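Phage-like element PBSX protein XepA (Bacillus subtilis subsp. subtilis str. 168, PDB 6I56) is of unknown function but is an exported protein of the phage-like element PBSX that does not seem to be involved in host cell lysis. Local coordinates at the interface of chains A and B. Sequence-based numbering; all coordinates share one arbitrary frame. Chains: chain A/B, Phage-like element PBSX protein XepA.

Contact 1: the interface of chains A and B. Residues chain A 200, 202, 278; chain B 254-255.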
loop_
_atom_site.group_PDB
_atom_site.type_symbol
_atom_site.label_atom_id
_atom_site.label_comp_id
_atom_site.label_asym_id
_atom_site.label_seq_id
_atom_site.Cartn_x
_atom_site.Cartn_y
_atom_site.Cartn_z
ATOM N N HIS A 200 -28.888 4.489 11.917
ATOM C CA HIS A 200 -29.888 5.589 11.993
ATOM C C HIS A 200 -30.718 5.601 10.712
ATOM O O HIS A 200 -30.149 5.367 9.610
ATOM C CB HIS A 200 -29.177 6.924 12.288
ATOM C CG HIS A 200 -30.114 8.007 12.686
ATOM N ND1 HIS A 200 -30.692 8.890 11.750
ATOM C CD2 HIS A 200 -30.612 8.348 13.906
ATOM C CE1 HIS A 200 -31.506 9.710 12.403
ATOM N NE2 HIS A 200 -31.457 9.400 13.720
ATOM N N LEU A 202 -33.952 7.898 8.738
ATOM C CA LEU A 202 -34.934 9.010 8.634
ATOM C C LEU A 202 -35.996 8.606 7.612
ATOM O O LEU A 202 -35.640 8.280 6.471
ATOM C CB LEU A 202 -34.232 10.298 8.223
ATOM C CG LEU A 202 -35.125 11.528 8.085
ATOM C CD1 LEU A 202 -35.627 11.982 9.445
ATOM C CD2 LEU A 202 -34.343 12.658 7.441
ATOM N N VAL A 278 -28.330 5.425 7.497
ATOM C CA VAL A 278 -26.891 5.802 7.591
ATOM C C VAL A 278 -26.206 5.002 8.694
ATOM O O VAL A 278 -26.852 4.607 9.643
ATOM C CB VAL A 278 -26.676 7.331 7.721
ATOM C CG1 VAL A 278 -27.500 8.117 6.716
ATOM C CG2 VAL A 278 -26.996 7.896 9.086
ATOM N N LYS B 254 -28.389 13.813 10.573
ATOM C CA LYS B 254 -28.183 12.423 10.076
ATOM C C LYS B 254 -29.403 12.003 9.264
ATOM O O LYS B 254 -30.508 12.071 9.808
ATOM C CB LYS B 254 -27.967 11.401 11.197
ATOM C CG LYS B 254 -26.593 11.416 11.816
ATOM C CD LYS B 254 -26.201 10.127 12.530
ATOM C CE LYS B 254 -26.965 9.835 13.815
ATOM N NZ LYS B 254 -27.442 11.042 14.546
ATOM N N GLY B 255 -29.173 11.545 8.030
ATOM C CA GLY B 255 -30.218 10.938 7.203
ATOM C C GLY B 255 -30.911 11.946 6.297
ATOM O O GLY B 255 -31.604 11.525 5.367
#
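Strand 200-206 and the final strand 271-278 of chain A receive the tip of a chain B turn, B:Lys254 and B:Gly255, which links strand 247-252 to strand 258-267. B:Lys254 arches over one face of the A:His200 imidazole, the two side chains crossing at about a right angle. B:Lys254 CB sits 3.7 Å from A:His200 ND1. B:Lys254 CE comes back to 3.8 Å from A:His200 CG, while CG and CD of the lysine bow away from the ring. The bend at chi3 (-69°) returns the chain to the imidazole, and the amine then rises above the rim, with B:Lys254 NZ 4.4 Å from A:His200 NE2. If both groups were charged they would repel, so the lysine could make protonation of this histidine less favourable. The ring itself is turned toward chain B by its first torsion, CG anti to the backbone N (chi1 -167°). No hydrogen bond or salt bridge joins the two chains here: A:His200 CE1 is 3.6 Å from the backbone O of B:Lys254, a van der Waals contact. A flat ring and a long methylene chain suit such packing, since each offers a broad carbon surface.

B:Gly255 has a positive phi (93°), which a residue without CB adopts readily, and the preceding lysine gives the pair the character of a type II turn. The bare backbone also allows close approach: A:Val278 CG1 touches B:Gly255 CA at 3.9 Å, and A:Leu202 CD2 reaches B:Gly255 O at 3.6 Å. The other valine branch, CG2, turns toward CD of the lysine. Branched aliphatic residues thus flank the turn where shape, rather than polarity, makes the fit.

The chain A strands are neighbours in the C-terminal beta-rich region, A:His200 O lying 2.8 Å from A:Val278 N, and the chain B turn probably caps a hairpin of strands 247-252 and 258-267 in the same region of its own subunit.

Contact 2: the interface of chains A and B. Residues chain A 9-12, 14; chain B 3-4, 6.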
loop_
_atom_site.group_PDB
_atom_site.type_symbol
_atom_site.label_atom_id
_atom_site.label_comp_id
_atom_site.label_asym_id
_atom_site.label_seq_id
_atom_site.Cartn_x
_atom_site.Cartn_y
_atom_site.Cartn_z
ATOM N N PRO A 9 39.703 -7.581 -19.914
ATOM C CA PRO A 9 40.599 -8.488 -19.209
ATOM C C PRO A 9 40.630 -9.860 -19.900
ATOM O O PRO A 9 39.707 -10.201 -20.669
ATOM C CB PRO A 9 39.948 -8.637 -17.828
ATOM C CG PRO A 9 38.499 -8.361 -18.091
ATOM C CD PRO A 9 38.489 -7.284 -19.152
ATOM N N LEU A 10 41.661 -10.624 -19.558
ATOM C CA LEU A 10 41.888 -12.007 -20.026
ATOM C C LEU A 10 41.589 -12.949 -18.861
ATOM O O LEU A 10 41.960 -12.603 -17.709
ATOM C CB LEU A 10 43.333 -12.125 -20.520
ATOM C CG LEU A 10 43.560 -11.684 -21.983
ATOM C CD1 LEU A 10 42.958 -10.348 -22.305
ATOM C CD2 LEU A 10 45.043 -11.696 -22.378
ATOM N N ASP A 11 40.990 -14.101 -19.158
ATOM C CA ASP A 11 40.826 -15.175 -18.148
ATOM C C ASP A 11 42.161 -15.901 -17.999
ATOM O O ASP A 11 43.150 -15.499 -18.632
ATOM C CB ASP A 11 39.661 -16.096 -18.520
ATOM C CG ASP A 11 39.993 -17.250 -19.463
ATOM O OD1 ASP A 11 40.980 -17.145 -20.222
ATOM O OD2 ASP A 11 39.247 -18.253 -19.423
ATOM N N LYS A 12 42.160 -16.953 -17.199
ATOM C CA LYS A 12 43.378 -17.724 -16.826
ATOM C C LYS A 12 44.006 -18.303 -18.104
ATOM O O LYS A 12 45.195 -18.347 -18.162
ATOM C CB LYS A 12 42.995 -18.782 -15.787
ATOM C CG LYS A 12 44.103 -19.211 -14.848
ATOM C CD LYS A 12 43.677 -20.332 -13.905
ATOM C CE LYS A 12 44.776 -20.700 -12.917
ATOM N NZ LYS A 12 44.875 -22.162 -12.668
ATOM N N GLY A 14 43.907 -16.917 -21.109
ATOM C CA GLY A 14 44.229 -15.819 -22.034
ATOM C C GLY A 14 43.052 -15.385 -22.877
ATOM O O GLY A 14 43.281 -14.661 -23.836
ATOM N N LYS B 3 46.112 -10.361 -15.556
ATOM C CA LYS B 3 45.453 -11.566 -16.148
ATOM C C LYS B 3 44.992 -12.491 -15.006
ATOM O O LYS B 3 45.833 -13.008 -14.253
ATOM C CB LYS B 3 46.438 -12.229 -17.107
ATOM C CG LYS B 3 45.933 -13.464 -17.823
ATOM C CD LYS B 3 47.062 -14.216 -18.456
ATOM C CE LYS B 3 46.651 -15.599 -18.900
ATOM N NZ LYS B 3 47.474 -16.058 -20.040
ATOM N N TYR B 4 43.692 -12.752 -14.891
ATOM C CA TYR B 4 43.038 -13.029 -13.576
ATOM C C TYR B 4 42.843 -14.528 -13.371
ATOM O O TYR B 4 43.210 -15.313 -14.253
ATOM C CB TYR B 4 41.700 -12.307 -13.439
ATOM C CG TYR B 4 41.794 -10.821 -13.614
ATOM C CD1 TYR B 4 41.902 -10.281 -14.889
ATOM C CD2 TYR B 4 41.819 -9.975 -12.525
ATOM C CE1 TYR B 4 41.963 -8.912 -15.081
ATOM C CE2 TYR B 4 41.881 -8.599 -12.700
ATOM C CZ TYR B 4 41.947 -8.072 -13.981
ATOM O OH TYR B 4 42.050 -6.724 -14.139
ATOM N N TYR B 6 39.995 -16.247 -12.623
ATOM C CA TYR B 6 38.757 -16.813 -13.186
ATOM C C TYR B 6 39.120 -17.493 -14.508
ATOM O O TYR B 6 40.083 -17.100 -15.191
ATOM C CB TYR B 6 37.679 -15.726 -13.269
ATOM C CG TYR B 6 37.865 -14.648 -14.313
ATOM C CD1 TYR B 6 37.589 -14.888 -15.648
ATOM C CD2 TYR B 6 38.323 -13.385 -13.974
ATOM C CE1 TYR B 6 37.758 -13.913 -16.618
ATOM C CE2 TYR B 6 38.513 -12.407 -14.936
ATOM C CZ TYR B 6 38.225 -12.667 -16.264
ATOM O OH TYR B 6 38.401 -11.730 -17.238
HETATM O O HOH W 1 38.164 -12.157 -19.753
#
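A first torsion of 71° in B:Tyr6 and of 86° in A:Asp11 places each CG between its own backbone N and carbonyl carbon, and sets A:Asp11 CB above the plane of the tyrosine ring at its rim, 3.5 Å from B:Tyr6 CE1. XepA is related to B. subtilis YqxG/YqdC, and the contact joins the N-terminal tails of two subunits, irregular segments that cross at a steep angle.

Backbone groups tie the tails together. The amide N of A:Lys12 donates to the carbonyl O of B:Tyr6 at 2.9 Å, nearly along the C=O axis although bent at the hydrogen (143°). A weak but straight bond runs from B:Tyr4 N to A:Leu10 O at 3.3 Å. That carbonyl oxygen also lies at the edge of the B:Tyr4 ring, in its plane.

A:Pro9 fits against both tyrosines: its CB meets B:Tyr4 CE1 at 3.4 Å and also lies near the B:Tyr6 hydroxyl. A compact proline ring offers carbon surface to the aromatics while keeping the backbone stiff. The carbonyl A:Pro9 O binds a water at 2.7 Å, and the same water lies 2.6 Å from B:Tyr6 OH, in the plane of that ring. Tyrosine therefore serves twice, its ring packing on carbon and its phenol reaching a polar bridge.

B:Lys3 stretches out along the backbone of chain A, its CG 4.0 Å from A:Leu10 CB and its later methylenes passing the carbonyls of A:Asp11 and A:Lys12 toward A:Gly14. The amine B:Lys3 NZ remains 6.6 Å from A:Asp11 OD1, a spacing that could give a mild long-range attraction but no salt bridge.

About 80 Å separates the C-alpha centres of contact 1 and contact 2, and they share no residue or secondary-structure element. Contact 2 lies in the N-terminal tails and contact 1 in the C-terminal beta-rich region, so the same two subunits touch near both ends of their elongated chains. Each contact pairs different residues of identical proteins, as expected when the subunits are not related by an exact two-fold. With five copies in the deposited assembly, such a side-by-side match, repeated with the same offset from copy to copy, could close a ring, though the structure alone does not show that the pentamer is the functional form.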